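Local coordinates for protein putative NADH Oxidase (Clostridium acetobutylicum, PDB 3E10) that binds flavin mononucleotide and probably acts as an oxidoreductase of the nitroreductase family, at residues E22-L27 with V47-E52. Residues are numbered along the deposited sequence; the frame is centred on the assembly and turned at random.
Sequences EKIEKL and VLEDRE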
loop_
_atom_site.group_PDB
_atom_site.type_symbol
_atom_site.label_atom_id
_atom_site.label_comp_id
_atom_site.label_asym_id
_atom_site.label_seq_id
_atom_site.Cartn_x
_atom_site.Cartn_y
_atom_site.Cartn_z
ATOM N N GLU B 22 -11.928 -0.544 20.603
ATOM C CA GLU B 22 -12.219 -1.586 19.630
ATOM C C GLU B 22 -11.821 -1.187 18.207
ATOM O O GLU B 22 -11.397 -2.021 17.423
ATOM C CB GLU B 22 -13.678 -2.017 19.672
ATOM C CG GLU B 22 -14.667 -1.010 19.281
ATOM N N LYS B 23 -11.950 0.095 17.894
ATOM C CA LYS B 23 -11.567 0.595 16.581
ATOM C C LYS B 23 -10.050 0.642 16.439
ATOM O O LYS B 23 -9.521 0.309 15.383
ATOM C CB LYS B 23 -12.176 1.982 16.332
ATOM C CG LYS B 23 -13.686 1.912 16.093
ATOM C CD LYS B 23 -14.296 3.206 15.579
ATOM C CE LYS B 23 -15.805 3.069 15.375
ATOM N NZ LYS B 23 -16.409 4.276 14.731
ATOM N N ILE B 24 -9.364 1.016 17.520
ATOM C CA ILE B 24 -7.901 0.994 17.494
ATOM C C ILE B 24 -7.431 -0.415 17.140
ATOM O O ILE B 24 -6.561 -0.584 16.291
ATOM C CB ILE B 24 -7.261 1.454 18.812
ATOM C CG1 ILE B 24 -7.729 2.871 19.150
ATOM C CG2 ILE B 24 -5.728 1.398 18.710
ATOM C CD1 ILE B 24 -7.188 3.435 20.464
ATOM N N GLU B 25 -7.989 -1.415 17.813
ATOM C CA GLU B 25 -7.584 -2.791 17.548
ATOM C C GLU B 25 -7.840 -3.194 16.095
ATOM O O GLU B 25 -7.019 -3.869 15.464
ATOM C CB GLU B 25 -8.294 -3.769 18.491
ATOM C CG GLU B 25 -7.789 -5.202 18.313
ATOM C CD GLU B 25 -8.306 -6.169 19.334
ATOM O OE1 GLU B 25 -8.137 -5.917 20.544
ATOM O OE2 GLU B 25 -8.869 -7.183 18.897
ATOM N N LYS B 26 -9.000 -2.829 15.572
ATOM C CA LYS B 26 -9.330 -3.123 14.189
ATOM C C LYS B 26 -8.347 -2.485 13.201
ATOM O O LYS B 26 -8.014 -3.088 12.188
ATOM C CB LYS B 26 -10.767 -2.691 13.886
ATOM C CG LYS B 26 -11.784 -3.576 14.603
ATOM C CD LYS B 26 -13.130 -2.939 14.752
ATOM C CE LYS B 26 -14.115 -3.962 15.274
ATOM N NZ LYS B 26 -14.372 -5.015 14.239
ATOM N N LEU B 27 -7.911 -1.256 13.480
ATOM C CA LEU B 27 -6.908 -0.629 12.598
ATOM C C LEU B 27 -5.613 -1.446 12.548
ATOM O O LEU B 27 -5.005 -1.613 11.484
ATOM C CB LEU B 27 -6.611 0.789 13.064
ATOM C CG LEU B 27 -7.754 1.812 12.967
ATOM C CD1 LEU B 27 -7.366 3.134 13.667
ATOM C CD2 LEU B 27 -8.228 2.022 11.548
ATOM N N VAL B 47 1.407 2.972 19.374
ATOM C CA VAL B 47 0.087 3.545 19.402
ATOM C C VAL B 47 0.098 4.598 20.497
ATOM O O VAL B 47 0.447 4.273 21.655
ATOM C CB VAL B 47 -0.960 2.475 19.717
ATOM C CG1 VAL B 47 -2.340 3.109 19.869
ATOM C CG2 VAL B 47 -0.927 1.361 18.627
ATOM N N LEU B 48 -0.234 5.840 20.138
ATOM C CA LEU B 48 -0.290 6.954 21.098
ATOM C C LEU B 48 -1.698 7.513 21.224
ATOM O O LEU B 48 -2.375 7.791 20.227
ATOM C CB LEU B 48 0.619 8.086 20.677
ATOM C CG LEU B 48 2.126 7.844 20.565
ATOM C CD1 LEU B 48 2.501 7.182 19.198
ATOM C CD2 LEU B 48 2.865 9.153 20.783
ATOM N N GLU B 49 -2.120 7.681 22.478
ATOM C CA GLU B 49 -3.313 8.437 22.832
ATOM C C GLU B 49 -3.009 9.586 23.800
ATOM O O GLU B 49 -3.905 10.369 24.123
ATOM C CB GLU B 49 -4.371 7.513 23.441
ATOM C CG GLU B 49 -4.938 6.506 22.459
ATOM C CD GLU B 49 -6.174 5.799 23.021
ATOM O OE1 GLU B 49 -7.289 6.404 22.979
ATOM O OE2 GLU B 49 -6.018 4.651 23.530
ATOM N N ASP B 50 -1.765 9.694 24.266
ATOM C CA ASP B 50 -1.405 10.786 25.171
ATOM C C ASP B 50 -1.297 12.070 24.377
ATOM O O ASP B 50 -0.445 12.203 23.510
ATOM C CB ASP B 50 -0.090 10.515 25.865
ATOM C CG ASP B 50 0.292 11.630 26.813
ATOM O OD1 ASP B 50 -0.297 11.675 27.910
ATOM O OD2 ASP B 50 1.132 12.474 26.454
ATOM N N ARG B 51 -2.140 13.045 24.686
ATOM C CA ARG B 51 -2.230 14.211 23.847
ATOM C C ARG B 51 -0.933 15.041 23.866
ATOM O O ARG B 51 -0.509 15.555 22.837
ATOM C CB ARG B 51 -3.516 14.985 24.162
ATOM C CG ARG B 51 -4.805 14.371 23.425
ATOM C CD ARG B 51 -4.767 14.655 21.879
ATOM N NE ARG B 51 -4.389 16.044 21.759
ATOM C CZ ARG B 51 -3.622 16.586 20.837
ATOM N NH1 ARG B 51 -3.176 15.923 19.789
ATOM N NH2 ARG B 51 -3.347 17.872 20.943
ATOM N N GLU B 52 -0.246 15.105 25.005
ATOM C CA GLU B 52 1.030 15.791 25.043
ATOM C C GLU B 52 2.082 15.121 24.135
ATOM O O GLU B 52 2.841 15.796 23.432
ATOM C CB GLU B 52 1.565 15.828 26.467
ATOM C CG GLU B 52 2.858 16.570 26.593
#
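Ile24 on helix 21-32 faces Val47 near the end of strand 43-48 with 8.6 Å between their CA atoms, the closest CA pair across the two segments. That spacing is bridged by side chains alone: no hydrogen bond links 22-27 to 47-52, and the buried surface is small, 117 Å² summed over both sides. Ile24 supplies the whole helical half of it, spreading its two branches over two residues. The short branch meets the strand, CG2 of Ile24 lying 4.0 Å from CG1 of Val47 in an ordinary apolar contact. The longer branch is fully extended (chi2 179°), which carries CD1 away from CG2 and up to the Glu49 carboxylate, 3.5 Å from its OE2 and 3.9 Å from its OE1. Glu49, stretched beyond CG (chi2 -169°), comes from the opposite direction, and CD1 of Ile24 lies over the face of its carboxylate, 3.6 Å from CD, in van der Waals contact. The polar partner of that carboxylate is Lys21, just before the helical segment, whose NZ forms a salt bridge with OE2; Glu49 is thereby tied to the start of the helix Ile24 packs from. After Glu49 the chain turns into helix 51-57, where Asp50 is the N-cap, its OD2 accepting from Asn53 N. Leu72 of strand 72-79 touches both Ile24 and Val47, so helix 21-32 packs on neighbouring strands 43-48 (outermost within this chain) and 72-79. Val47 also pairs in parallel with a strand of the second subunit, continuing the sheet across the interface, and Glu166 of that subunit accepts a hydrogen bond from Glu49 N.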